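Local coordinates for protein 3',5'-cyclic-nucleotide phosphodiesterase 1 (Saccharomyces cerevisiae, PDB 4OJV) that is a zinc-binding class II cyclic-nucleotide phosphodiesterase of the metallo-hydrolase superfamily, with two zinc ions bound at one edge of its beta-sandwich, at residues Y125-H130 and V223-Y228; W156-T161 and V206-V211; F260-A265 and N308-S313; I268-L273 and K315-L320. One frame throughout, in Å; residues are numbered along the deposited sequence.

Contact 1: Y125-H130 and V223-Y228. With ZN (zinc ion), chain D.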
loop_
_atom_site.group_PDB
_atom_site.type_symbol
_atom_site.label_atom_id
_atom_site.label_comp_id
_atom_site.label_asym_id
_atom_site.label_seq_id
_atom_site.Cartn_x
_atom_site.Cartn_y
_atom_site.Cartn_z
ATOM N N TYR A 125 7.525 15.538 3.894
ATOM C CA TYR A 125 6.593 16.654 4.013
ATOM C C TYR A 125 5.239 16.122 3.590
ATOM O O TYR A 125 5.003 15.864 2.411
ATOM C CB TYR A 125 7.065 17.836 3.149
ATOM C CG TYR A 125 8.350 18.417 3.686
ATOM C CD1 TYR A 125 9.583 17.914 3.281
ATOM C CD2 TYR A 125 8.334 19.425 4.650
ATOM C CE1 TYR A 125 10.767 18.424 3.796
ATOM C CE2 TYR A 125 9.507 19.931 5.175
ATOM C CZ TYR A 125 10.714 19.422 4.751
ATOM O OH TYR A 125 11.893 19.921 5.261
ATOM N N ILE A 126 4.362 15.920 4.565
ATOM C CA ILE A 126 3.085 15.255 4.329
ATOM C C ILE A 126 2.005 16.306 4.126
ATOM O O ILE A 126 1.936 17.286 4.877
ATOM C CB ILE A 126 2.731 14.300 5.502
ATOM C CG1 ILE A 126 3.857 13.271 5.725
ATOM C CG2 ILE A 126 1.386 13.612 5.267
ATOM C CD1 ILE A 126 4.165 12.368 4.541
ATOM N N THR A 127 1.181 16.109 3.098
ATOM C CA THR A 127 0.165 17.105 2.755
ATOM C C THR A 127 -1.118 16.947 3.567
ATOM O O THR A 127 -1.762 17.921 3.941
ATOM C CB THR A 127 -0.164 17.079 1.248
ATOM O OG1 THR A 127 -0.776 15.821 0.906
ATOM C CG2 THR A 127 1.090 17.348 0.403
ATOM N N HIS A 128 -1.506 15.701 3.795
ATOM C CA HIS A 128 -2.671 15.372 4.610
ATOM C C HIS A 128 -2.590 13.918 4.978
ATOM O O HIS A 128 -1.866 13.164 4.326
ATOM C CB HIS A 128 -3.994 15.754 3.928
ATOM C CG HIS A 128 -4.351 14.931 2.699
ATOM N ND1 HIS A 128 -3.599 14.901 1.566
ATOM C CD2 HIS A 128 -5.467 14.134 2.453
ATOM C CE1 HIS A 128 -4.224 14.124 0.641
ATOM N NE2 HIS A 128 -5.371 13.661 1.180
ATOM N N PRO A 129 -3.301 13.495 6.036
ATOM C CA PRO A 129 -3.083 12.161 6.589
ATOM C C PRO A 129 -4.007 11.074 6.040
ATOM O O PRO A 129 -4.071 9.988 6.603
ATOM C CB PRO A 129 -3.316 12.381 8.081
ATOM C CG PRO A 129 -4.413 13.399 8.099
ATOM C CD PRO A 129 -4.099 14.333 6.955
ATOM N N HIS A 130 -4.678 11.320 4.914
ATOM C CA HIS A 130 -5.407 10.217 4.259
ATOM C C HIS A 130 -4.461 9.077 3.988
ATOM O O HIS A 130 -3.290 9.282 3.622
ATOM C CB HIS A 130 -6.057 10.632 2.944
ATOM C CG HIS A 130 -7.382 11.331 3.093
ATOM N ND1 HIS A 130 -7.906 12.117 2.103
ATOM C CD2 HIS A 130 -8.303 11.316 4.126
ATOM C CE1 HIS A 130 -9.107 12.575 2.517
ATOM N NE2 HIS A 130 -9.336 12.100 3.759
ATOM N N VAL A 223 -11.980 19.187 5.621
ATOM C CA VAL A 223 -10.818 18.305 5.504
ATOM C C VAL A 223 -9.751 19.121 4.800
ATOM O O VAL A 223 -9.934 19.519 3.657
ATOM C CB VAL A 223 -11.158 17.034 4.688
ATOM C CG1 VAL A 223 -9.905 16.210 4.395
ATOM C CG2 VAL A 223 -12.204 16.202 5.426
ATOM N N TYR A 224 -8.641 19.373 5.483
ATOM C CA TYR A 224 -7.594 20.222 4.931
ATOM C C TYR A 224 -6.480 19.436 4.261
ATOM O O TYR A 224 -6.257 18.251 4.533
ATOM C CB TYR A 224 -7.002 21.119 6.017
ATOM C CG TYR A 224 -7.999 22.109 6.562
ATOM C CD1 TYR A 224 -8.537 23.097 5.748
ATOM C CD2 TYR A 224 -8.402 22.054 7.900
ATOM C CE1 TYR A 224 -9.458 24.015 6.251
ATOM C CE2 TYR A 224 -9.321 22.965 8.413
ATOM C CZ TYR A 224 -9.842 23.932 7.582
ATOM O OH TYR A 224 -10.755 24.832 8.087
ATOM N N SER A 225 -5.784 20.134 3.378
ATOM C CA SER A 225 -4.603 19.605 2.735
ATOM C C SER A 225 -3.543 20.708 2.697
ATOM O O SER A 225 -3.723 21.769 3.321
ATOM C CB SER A 225 -4.985 19.082 1.351
ATOM O OG SER A 225 -3.906 18.457 0.677
ATOM N N THR A 226 -2.436 20.461 1.993
ATOM C CA THR A 226 -1.301 21.378 2.006
ATOM C C THR A 226 -0.695 21.458 0.619
ATOM O O THR A 226 -0.614 20.448 -0.085
ATOM C CB THR A 226 -0.201 20.864 2.966
ATOM O OG1 THR A 226 -0.789 20.405 4.189
ATOM C CG2 THR A 226 0.851 21.934 3.276
ATOM N N PHE A 227 -0.275 22.665 0.245
ATOM C CA PHE A 227 0.616 22.890 -0.887
ATOM C C PHE A 227 1.983 23.262 -0.316
ATOM O O PHE A 227 2.074 24.068 0.622
ATOM C CB PHE A 227 0.134 24.081 -1.711
ATOM C CG PHE A 227 -1.030 23.803 -2.647
ATOM C CD1 PHE A 227 -1.777 22.620 -2.624
ATOM C CD2 PHE A 227 -1.397 24.792 -3.558
ATOM C CE1 PHE A 227 -2.836 22.436 -3.509
ATOM C CE2 PHE A 227 -2.453 24.613 -4.433
ATOM C CZ PHE A 227 -3.175 23.435 -4.412
ATOM N N TYR A 228 3.039 22.678 -0.870
ATOM C CA TYR A 228 4.399 23.015 -0.471
ATOM C C TYR A 228 5.151 23.708 -1.585
ATOM O O TYR A 228 5.231 23.192 -2.702
ATOM C CB TYR A 228 5.162 21.743 -0.106
ATOM C CG TYR A 228 4.766 21.112 1.205
ATOM C CD1 TYR A 228 5.209 21.639 2.414
ATOM C CD2 TYR A 228 3.967 19.964 1.239
ATOM C CE1 TYR A 228 4.866 21.054 3.620
ATOM C CE2 TYR A 228 3.614 19.375 2.442
ATOM C CZ TYR A 228 4.067 19.923 3.630
ATOM O OH TYR A 228 3.742 19.373 4.852
HETATM ZN ZN ZN D . -7.072 12.744 0.179
HETATM O O HOH W 1 0.380 19.080 6.310
HETATM O O HOH W 2 -6.236 11.123 -0.383
#
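Tyr228 lies against Tyr125 and the start of the loop behind it, and here the contact is tight. Tyr125 CB sits over one face of the Tyr228 ring, 3.8 Å from its centroid, while the two rings meet edge-to-face, the edge of Tyr125 turned to the face of Tyr228 with the planes at 70°. Thr226 CG2 covers the opposite face, and Thr127 CG2 reaches the ring edge. Tyrosine suits this place because its apolar ring fills the core while its OH donates to Ile126 O at 2.8 Å, coming from well above the carbonyl plane. Thr226 OG1 donates to Thr127 O at 2.7 Å; this oxygen also accepts from His160. A water donates to both Ile126 O and Thr226 OG1, so the threonine hydroxyl both gives and receives.

The loop 125-130 carries the first two histidines of the HxHxDH signature of the metallo-beta-lactamase fold, here His128, His130, Asp132 and His133, set at the end of strand 121-125. His128 NE2 and His130 ND1 each bind zinc at 2.2 Å, beside a water, His213 and Asp244. The other ring nitrogen of His128, ND1, donates to Thr127 OG1 at 3.0 Å, 163° at the hydrogen and nearly in the ring plane, which fixes the rotation of the ring.

At the metal end the packing between Val223 and His130 is looser: Val223 CG1 comes no nearer to His130 CE1 than 4.2 Å. Val223 and Tyr224 are both partly exposed, though Asp172 of the second subunit packs on Val223.

Contact 2: W156-T161 and V206-V211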
loop_
_atom_site.group_PDB
_atom_site.type_symbol
_atom_site.label_atom_id
_atom_site.label_comp_id
_atom_site.label_asym_id
_atom_site.label_seq_id
_atom_site.Cartn_x
_atom_site.Cartn_y
_atom_site.Cartn_z
ATOM N N TRP A 156 7.231 15.955 8.689
ATOM C CA TRP A 156 6.786 17.336 8.827
ATOM C C TRP A 156 5.405 17.509 8.278
ATOM O O TRP A 156 5.023 16.870 7.287
ATOM C CB TRP A 156 7.692 18.261 8.042
ATOM C CG TRP A 156 9.145 18.218 8.400
ATOM C CD1 TRP A 156 10.126 17.383 7.885
ATOM C CD2 TRP A 156 9.837 19.095 9.342
ATOM N NE1 TRP A 156 11.350 17.675 8.434
ATOM C CE2 TRP A 156 11.244 18.696 9.314
ATOM C CE3 TRP A 156 9.445 20.140 10.173
ATOM C CZ2 TRP A 156 12.202 19.321 10.103
ATOM C CZ3 TRP A 156 10.418 20.767 10.959
ATOM C CH2 TRP A 156 11.762 20.361 10.927
ATOM N N GLY A 157 4.646 18.431 8.859
ATOM C CA GLY A 157 3.332 18.767 8.335
ATOM C C GLY A 157 2.732 19.924 9.094
ATOM O O GLY A 157 3.240 20.320 10.143
ATOM N N LEU A 158 1.651 20.466 8.562
ATOM C CA LEU A 158 0.824 21.391 9.315
ATOM C C LEU A 158 0.119 20.622 10.438
ATOM O O LEU A 158 0.046 19.393 10.399
ATOM C CB LEU A 158 -0.185 22.065 8.379
ATOM C CG LEU A 158 0.383 23.008 7.305
ATOM C CD1 LEU A 158 -0.748 23.564 6.454
ATOM C CD2 LEU A 158 1.225 24.128 7.901
ATOM N N PRO A 159 -0.408 21.336 11.455
ATOM C CA PRO A 159 -1.071 20.633 12.563
ATOM C C PRO A 159 -2.204 19.681 12.160
ATOM O O PRO A 159 -2.348 18.624 12.773
ATOM C CB PRO A 159 -1.600 21.777 13.430
ATOM C CG PRO A 159 -0.632 22.886 13.184
ATOM C CD PRO A 159 -0.275 22.783 11.723
ATOM N N HIS A 160 -2.981 20.008 11.131
ATOM C CA HIS A 160 -4.095 19.122 10.729
ATOM C C HIS A 160 -3.607 17.749 10.312
ATOM O O HIS A 160 -4.353 16.769 10.350
ATOM C CB HIS A 160 -4.954 19.753 9.628
ATOM C CG HIS A 160 -4.311 19.738 8.260
ATOM N ND1 HIS A 160 -3.649 20.798 7.758
ATOM C CD2 HIS A 160 -4.256 18.741 7.288
ATOM C CE1 HIS A 160 -3.192 20.494 6.527
ATOM N NE2 HIS A 160 -3.556 19.234 6.248
ATOM N N THR A 161 -2.346 17.678 9.903
ATOM C CA THR A 161 -1.708 16.418 9.550
ATOM C C THR A 161 -1.031 15.793 10.764
ATOM O O THR A 161 -1.289 14.640 11.092
ATOM C CB THR A 161 -0.688 16.643 8.428
ATOM O OG1 THR A 161 -1.379 17.065 7.246
ATOM C CG2 THR A 161 0.094 15.378 8.131
ATOM N N VAL A 206 11.336 25.842 2.497
ATOM C CA VAL A 206 10.047 25.166 2.358
ATOM C C VAL A 206 8.963 26.076 2.930
ATOM O O VAL A 206 9.100 26.589 4.047
ATOM C CB VAL A 206 10.038 23.748 2.992
ATOM C CG1 VAL A 206 10.380 23.773 4.477
ATOM C CG2 VAL A 206 8.709 23.044 2.740
ATOM N N ILE A 207 7.900 26.282 2.152
ATOM C CA ILE A 207 6.828 27.194 2.537
ATOM C C ILE A 207 5.494 26.462 2.358
ATOM O O ILE A 207 5.082 26.209 1.225
ATOM C CB ILE A 207 6.829 28.509 1.707
ATOM C CG1 ILE A 207 8.261 28.961 1.351
ATOM C CG2 ILE A 207 6.062 29.588 2.460
ATOM C CD1 ILE A 207 8.326 30.093 0.342
ATOM N N PRO A 208 4.830 26.105 3.472
ATOM C CA PRO A 208 3.578 25.347 3.390
ATOM C C PRO A 208 2.333 26.235 3.475
ATOM O O PRO A 208 2.316 27.213 4.233
ATOM C CB PRO A 208 3.657 24.448 4.622
ATOM C CG PRO A 208 4.388 25.280 5.628
ATOM C CD PRO A 208 5.349 26.150 4.853
ATOM N N PHE A 209 1.309 25.877 2.702
ATOM C CA PHE A 209 0.045 26.605 2.672
ATOM C C PHE A 209 -1.100 25.624 2.798
ATOM O O PHE A 209 -1.112 24.585 2.132
ATOM C CB PHE A 209 -0.082 27.369 1.357
ATOM C CG PHE A 209 0.875 28.520 1.248
ATOM C CD1 PHE A 209 2.185 28.308 0.830
ATOM C CD2 PHE A 209 0.469 29.813 1.570
ATOM C CE1 PHE A 209 3.081 29.365 0.746
ATOM C CE2 PHE A 209 1.365 30.876 1.485
ATOM C CZ PHE A 209 2.668 30.645 1.074
ATOM N N LYS A 210 -2.075 25.966 3.629
ATOM C CA LYS A 210 -3.240 25.125 3.808
ATOM C C LYS A 210 -4.238 25.336 2.666
ATOM O O LYS A 210 -4.440 26.462 2.199
ATOM C CB LYS A 210 -3.877 25.435 5.156
ATOM C CG LYS A 210 -4.910 24.429 5.618
ATOM C CD LYS A 210 -5.410 24.776 7.014
ATOM C CE LYS A 210 -6.372 25.953 6.984
ATOM N NZ LYS A 210 -6.867 26.323 8.341
ATOM N N VAL A 211 -4.862 24.247 2.219
ATOM C CA VAL A 211 -5.896 24.288 1.183
ATOM C C VAL A 211 -7.074 23.396 1.603
ATOM O O VAL A 211 -6.972 22.640 2.579
ATOM C CB VAL A 211 -5.361 23.890 -0.224
ATOM C CG1 VAL A 211 -4.250 24.827 -0.686
ATOM C CG2 VAL A 211 -4.902 22.435 -0.265
#
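Leu158 reaches across to strand 204-215 with both of its methyl groups, and these apolar touches carry most of the contact. CD1 lies 3.9 Å from Lys210 CB, and CD2 lies 4.1 Å from Pro208 CG. The side chain leaves with CG anti to the carbonyl carbon (chi1 -66°), and the two methyls spread over one face of the strand, CD2 at Pro208 and CD1 at Lys210. Proline offers a compact apolar ring to such a methyl, and Tyr228 of the next strand touches Pro208 as well.

A second, lighter touch joins His160 CE1 to Lys210 CG at 4.4 Å. The polar ends are occupied separately: His160 NE2 is hydrogen-bonded to Thr127 O, and the lysine chain bends at its third torsion (chi3 76°) and makes a cation-pi contact with Tyr224. His160 ND1 and Lys210 NZ stay 6.4 Å apart.

No hydrogen bond crosses between the segments; the one within them is of the backbone. Leu158 is the N-cap of helix 159-169, and its O accepts from Thr161 N at 3.0 Å. Pro159 fits the first turn, where no N-H is asked for. Strand 153-157 belongs to one sheet and strand 204-215 to the other, so Leu158 spans the interior of the alpha-beta/beta-alpha sandwich. The chemistry implies that the two sheets are joined here by hydrophobic burial, while His160 NE2 and the lysine end turn to other partners.

Contact 3: F260-A265 and N308-S313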
loop_
_atom_site.group_PDB
_atom_site.type_symbol
_atom_site.label_atom_id
_atom_site.label_comp_id
_atom_site.label_asym_id
_atom_site.label_seq_id
_atom_site.Cartn_x
_atom_site.Cartn_y
_atom_site.Cartn_z
ATOM N N PHE A 260 -2.950 31.473 -1.915
ATOM C CA PHE A 260 -1.789 30.770 -2.425
ATOM C C PHE A 260 -1.288 31.352 -3.749
ATOM O O PHE A 260 -0.095 31.663 -3.880
ATOM C CB PHE A 260 -2.055 29.272 -2.577
ATOM C CG PHE A 260 -0.854 28.526 -3.067
ATOM C CD1 PHE A 260 0.201 28.268 -2.193
ATOM C CD2 PHE A 260 -0.728 28.155 -4.399
ATOM C CE1 PHE A 260 1.342 27.618 -2.633
ATOM C CE2 PHE A 260 0.410 27.509 -4.845
ATOM C CZ PHE A 260 1.444 27.245 -3.962
ATOM N N TRP A 261 -2.179 31.492 -4.733
ATOM C CA TRP A 261 -1.751 31.996 -6.037
ATOM C C TRP A 261 -1.244 33.405 -5.948
ATOM O O TRP A 261 -0.312 33.766 -6.660
ATOM C CB TRP A 261 -2.853 31.909 -7.088
ATOM C CG TRP A 261 -3.437 30.533 -7.287
ATOM C CD1 TRP A 261 -4.777 30.174 -7.223
ATOM C CD2 TRP A 261 -2.719 29.290 -7.607
ATOM N NE1 TRP A 261 -4.937 28.830 -7.467
ATOM C CE2 TRP A 261 -3.741 28.243 -7.705
ATOM C CE3 TRP A 261 -1.384 28.954 -7.821
ATOM C CZ2 TRP A 261 -3.417 26.924 -7.995
ATOM C CZ3 TRP A 261 -1.071 27.620 -8.116
ATOM C CH2 TRP A 261 -2.066 26.632 -8.193
ATOM N N SER A 262 -1.852 34.201 -5.070
ATOM C CA SER A 262 -1.400 35.575 -4.846
ATOM C C SER A 262 0.026 35.589 -4.305
ATOM O O SER A 262 0.865 36.369 -4.760
ATOM C CB SER A 262 -2.343 36.313 -3.898
ATOM O OG SER A 262 -3.626 36.470 -4.481
ATOM N N TYR A 263 0.310 34.702 -3.353
ATOM C CA TYR A 263 1.654 34.597 -2.792
ATOM C C TYR A 263 2.669 34.203 -3.865
ATOM O O TYR A 263 3.753 34.787 -3.951
ATOM C CB TYR A 263 1.671 33.585 -1.642
ATOM C CG TYR A 263 2.986 33.512 -0.894
ATOM C CD1 TYR A 263 4.045 32.748 -1.379
ATOM C CD2 TYR A 263 3.163 34.194 0.309
ATOM C CE1 TYR A 263 5.250 32.676 -0.699
ATOM C CE2 TYR A 263 4.366 34.127 0.999
ATOM C CZ TYR A 263 5.405 33.365 0.493
ATOM O OH TYR A 263 6.602 33.293 1.173
ATOM N N VAL A 264 2.312 33.217 -4.689
ATOM C CA VAL A 264 3.183 32.763 -5.767
ATOM C C VAL A 264 3.474 33.908 -6.748
ATOM O O VAL A 264 4.638 34.189 -7.052
ATOM C CB VAL A 264 2.575 31.540 -6.495
ATOM C CG1 VAL A 264 3.361 31.193 -7.747
ATOM C CG2 VAL A 264 2.515 30.339 -5.558
ATOM N N ALA A 265 2.425 34.577 -7.224
ATOM C CA ALA A 265 2.601 35.654 -8.200
ATOM C C ALA A 265 3.407 36.823 -7.622
ATOM O O ALA A 265 4.196 37.444 -8.342
ATOM C CB ALA A 265 1.260 36.132 -8.733
ATOM N N ASN A 308 -2.728 32.901 -13.703
ATOM C CA ASN A 308 -2.431 33.676 -14.903
ATOM C C ASN A 308 -2.838 35.145 -14.760
ATOM O O ASN A 308 -2.056 36.044 -15.087
ATOM C CB ASN A 308 -3.121 33.051 -16.106
ATOM C CG ASN A 308 -2.747 33.728 -17.401
ATOM O OD1 ASN A 308 -1.568 33.919 -17.689
ATOM N ND2 ASN A 308 -3.749 34.073 -18.202
ATOM N N THR A 309 -4.044 35.381 -14.258
ATOM C CA THR A 309 -4.543 36.739 -14.052
ATOM C C THR A 309 -3.628 37.497 -13.089
ATOM O O THR A 309 -3.340 38.675 -13.295
ATOM C CB THR A 309 -6.002 36.723 -13.543
ATOM O OG1 THR A 309 -6.831 36.094 -14.525
ATOM C CG2 THR A 309 -6.521 38.134 -13.280
ATOM N N LEU A 310 -3.150 36.817 -12.049
ATOM C CA LEU A 310 -2.294 37.462 -11.056
ATOM C C LEU A 310 -0.909 37.811 -11.602
ATOM O O LEU A 310 -0.387 38.896 -11.329
ATOM C CB LEU A 310 -2.204 36.608 -9.781
ATOM C CG LEU A 310 -3.509 36.541 -8.980
ATOM C CD1 LEU A 310 -3.500 35.322 -8.067
ATOM C CD2 LEU A 310 -3.767 37.818 -8.185
ATOM N N TYR A 311 -0.312 36.907 -12.377
ATOM C CA TYR A 311 0.956 37.222 -13.035
ATOM C C TYR A 311 0.769 38.366 -14.038
ATOM O O TYR A 311 1.664 39.192 -14.218
ATOM C CB TYR A 311 1.551 36.002 -13.726
ATOM C CG TYR A 311 2.413 35.108 -12.853
ATOM C CD1 TYR A 311 3.520 35.613 -12.171
ATOM C CD2 TYR A 311 2.156 33.743 -12.773
ATOM C CE1 TYR A 311 4.323 34.784 -11.403
ATOM C CE2 TYR A 311 2.954 32.906 -12.013
ATOM C CZ TYR A 311 4.032 33.429 -11.332
ATOM O OH TYR A 311 4.824 32.588 -10.580
ATOM N N ASN A 312 -0.389 38.394 -14.694
ATOM C CA ASN A 312 -0.804 39.538 -15.511
ATOM C C ASN A 312 0.114 39.820 -16.702
ATOM O O ASN A 312 0.438 40.979 -16.997
ATOM C CB ASN A 312 -0.969 40.779 -14.622
ATOM C CG ASN A 312 -1.686 41.903 -15.327
ATOM O OD1 ASN A 312 -2.583 41.657 -16.126
ATOM N ND2 ASN A 312 -1.281 43.140 -15.049
ATOM N N SER A 313 0.517 38.762 -17.394
ATOM C CA SER A 313 1.332 38.878 -18.601
ATOM C C SER A 313 0.541 38.529 -19.855
ATOM O O SER A 313 -0.269 37.601 -19.855
ATOM C CB SER A 313 2.559 37.966 -18.499
ATOM O OG SER A 313 3.260 37.887 -19.726
#
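Leu310 packs on Ala265 where helix 297-311 ends beside helix 256-267, two helices of one outer layer of the alpha-beta/beta-alpha sandwich. Leu310 CB meets Ala265 CB at 3.7 Å; a small residue suits this spot, for the backbones come close, with Ala265 CA 5.3 Å from Tyr311 CA. CG of Leu310 then stands anti to the carbonyl carbon (chi1 -69°), beside the backbone N; the methyls beyond it meet Trp261 and Ser262. At the tip, CD1 is 3.6 Å from Trp261 CB and equally near the backbone N of Ser262, and CD2 lies 3.9 Å from Ser262 OG. That hydroxyl is hydrogen-bonded to Glu258 O within its own helix, so it can accept an apolar neighbour. The indole of Trp261 leads away toward strand 273-279, its NE1 hydrogen-bonded to Glu303.

Tyr311 takes the deeper side of the contact. One face of its ring receives Ala265 CA in a CH-pi contact, 4.2 Å from the centroid and 28° off the normal. The hydroxyl, hydrogen-bonded to Ile268 O just past the end of helix 256-267, has Val264 CG1 lying 3.5 Å from OH.

Contact 4: I268-L273 and K315-L320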
loop_
_atom_site.group_PDB
_atom_site.type_symbol
_atom_site.label_atom_id
_atom_site.label_comp_id
_atom_site.label_asym_id
_atom_site.label_seq_id
_atom_site.Cartn_x
_atom_site.Cartn_y
_atom_site.Cartn_z
ATOM N N ILE A 268 7.339 34.800 -6.535
ATOM C CA ILE A 268 8.071 33.899 -7.416
ATOM C C ILE A 268 7.809 34.291 -8.866
ATOM O O ILE A 268 6.754 33.982 -9.406
ATOM C CB ILE A 268 7.651 32.424 -7.214
ATOM C CG1 ILE A 268 7.761 32.009 -5.738
ATOM C CG2 ILE A 268 8.494 31.525 -8.109
ATOM C CD1 ILE A 268 7.024 30.728 -5.382
ATOM N N PRO A 269 8.768 34.975 -9.508
ATOM C CA PRO A 269 8.583 35.265 -10.930
ATOM C C PRO A 269 8.361 33.984 -11.734
ATOM O O PRO A 269 8.957 32.956 -11.423
ATOM C CB PRO A 269 9.901 35.945 -11.324
ATOM C CG PRO A 269 10.411 36.528 -10.050
ATOM C CD PRO A 269 10.031 35.528 -8.989
ATOM N N LEU A 270 7.510 34.044 -12.757
ATOM C CA LEU A 270 7.162 32.852 -13.519
ATOM C C LEU A 270 8.388 32.095 -14.032
ATOM O O LEU A 270 8.411 30.866 -14.012
ATOM C CB LEU A 270 6.213 33.199 -14.674
ATOM C CG LEU A 270 5.716 31.996 -15.488
ATOM C CD1 LEU A 270 4.937 31.023 -14.615
ATOM C CD2 LEU A 270 4.875 32.422 -16.683
ATOM N N VAL A 271 9.409 32.830 -14.476
ATOM C CA VAL A 271 10.631 32.211 -14.978
ATOM C C VAL A 271 11.324 31.335 -13.917
ATOM O O VAL A 271 12.017 30.377 -14.268
ATOM C CB VAL A 271 11.591 33.260 -15.599
ATOM C CG1 VAL A 271 12.151 34.207 -14.544
ATOM C CG2 VAL A 271 12.704 32.588 -16.388
ATOM N N HIS A 272 11.116 31.661 -12.640
ATOM C CA HIS A 272 11.646 30.859 -11.527
ATOM C C HIS A 272 10.748 29.728 -11.089
ATOM O O HIS A 272 11.162 28.897 -10.283
ATOM C CB HIS A 272 11.997 31.731 -10.325
ATOM C CG HIS A 272 13.227 32.583 -10.533
ATOM N ND1 HIS A 272 14.461 32.056 -10.669
ATOM C CD2 HIS A 272 13.375 33.966 -10.627
ATOM C CE1 HIS A 272 15.352 33.054 -10.842
ATOM N NE2 HIS A 272 14.686 34.217 -10.810
ATOM N N LEU A 273 9.515 29.678 -11.595
ATOM C CA LEU A 273 8.597 28.600 -11.237
ATOM C C LEU A 273 8.804 27.447 -12.209
ATOM O O LEU A 273 8.331 27.493 -13.350
ATOM C CB LEU A 273 7.149 29.099 -11.236
ATOM C CG LEU A 273 6.095 28.077 -10.787
ATOM C CD1 LEU A 273 6.403 27.489 -9.414
ATOM C CD2 LEU A 273 4.709 28.693 -10.822
ATOM N N LYS A 315 1.838 37.067 -22.188
ATOM C CA LYS A 315 2.424 35.775 -22.558
ATOM C C LYS A 315 1.736 34.609 -21.823
ATOM O O LYS A 315 2.094 33.444 -22.015
ATOM C CB LYS A 315 3.938 35.767 -22.273
ATOM C CG LYS A 315 4.710 36.924 -22.902
ATOM C CD LYS A 315 6.059 37.126 -22.221
ATOM C CE LYS A 315 6.663 38.480 -22.578
ATOM N NZ LYS A 315 7.878 38.791 -21.772
ATOM N N GLY A 316 0.750 34.921 -20.986
ATOM C CA GLY A 316 0.039 33.898 -20.217
ATOM C C GLY A 316 0.985 33.152 -19.299
ATOM O O GLY A 316 1.841 33.751 -18.658
ATOM N N LEU A 317 0.827 31.834 -19.250
ATOM C CA LEU A 317 1.689 30.974 -18.440
ATOM C C LEU A 317 2.747 30.285 -19.306
ATOM O O LEU A 317 3.166 29.155 -19.031
ATOM C CB LEU A 317 0.843 29.959 -17.674
ATOM C CG LEU A 317 -0.133 30.560 -16.662
ATOM C CD1 LEU A 317 -0.998 29.462 -16.051
ATOM C CD2 LEU A 317 0.582 31.339 -15.574
ATOM N N SER A 318 3.186 30.973 -20.360
ATOM C CA SER A 318 4.144 30.388 -21.292
ATOM C C SER A 318 5.384 29.886 -20.571
ATOM O O SER A 318 5.976 30.600 -19.770
ATOM C CB SER A 318 4.536 31.397 -22.376
ATOM O OG SER A 318 3.451 31.615 -23.259
ATOM N N GLY A 319 5.747 28.638 -20.849
ATOM C CA GLY A 319 6.924 28.016 -20.247
ATOM C C GLY A 319 6.664 27.235 -18.964
ATOM O O GLY A 319 7.526 26.481 -18.516
ATOM N N LEU A 320 5.491 27.414 -18.365
ATOM C CA LEU A 320 5.179 26.711 -17.115
ATOM C C LEU A 320 4.931 25.221 -17.344
ATOM O O LEU A 320 4.121 24.850 -18.193
ATOM C CB LEU A 320 3.963 27.333 -16.423
ATOM C CG LEU A 320 3.528 26.697 -15.098
ATOM C CD1 LEU A 320 4.619 26.795 -14.045
ATOM C CD2 LEU A 320 2.232 27.321 -14.615
HETATM O O HOH W 3 7.952 25.715 -15.558
#
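Leu270 lays its branched end against the turns formed by residues 315-320. Its CB points at the turns, and CG continues anti to the backbone N (chi1 -176°). Its CD2 meets mostly backbone: Ser318 O at 3.7 Å, Gly316 O at 3.9 Å and Leu317 CA. CD1 turns instead to Leu320 CB at 4.2 Å. Deeper down, Leu273 and Leu320 touch through their methyls, CD2 of Leu273 lying 3.7 Å from CD1 of Leu320. Leucine suits these places: its two methyls let Leu270 meet both the backbone of the turns and Leu320, while Leu273 and Leu320 bring together buried apolar ends.

The next shell sets the backbone. A type II' turn from Lys315 to Ser318 places Gly316 at positive phi (61°), which favours glycine; a type II turn from Leu317 to Leu320 follows, with Gly319 at a position where a side chain would jam against the preceding carbonyl. Lys315 O accepts twice from Ser318, from N at 3.2 Å and from OG at 2.6 Å, the hydroxyl lying in the carbonyl plane. Ser318 OG is also hydrogen-bonded to Asp355 N, tying the turns to the loop before strand 357-360. Opposite, a 3-10 turn holds Leu270, with Leu273 N bonded to Leu270 O at 2.9 Å.

Further out, Tyr311 of helix 297-311 packs on Leu270, Leu273 and Leu317. The loop 315-320 completes the beta-alpha-beta crossover from strand 273-279 through this helix to strand 321-325, so Leu273 and Leu320 mark where two parallel neighbouring strands begin.

Contacts 1 and 2 have centres 6 Å apart and share a sheet: Phe227 N lies 2.8 Å from Phe209 O and Ser225 N 2.9 Å from Val211 O, probable hydrogen bonds between strands 222-232 and 204-215. Contact 1 holds two zinc ligands; His160 of contact 2 is about 10 Å from a zinc at its nearest atoms. Contacts 3 and 4, centres 10 Å apart, lie in and beside the outer layer, meeting through Tyr311 and Asn308. Contact 3 lies about 22 Å from contact 1, centre to centre, yet the two touch directly, Phe227 CD2 to Phe260 CE2 at 3.5 Å; Phe209 of contact 2 also packs on Phe260 and Tyr263. Contact 4 touches neither contact 1 nor contact 2.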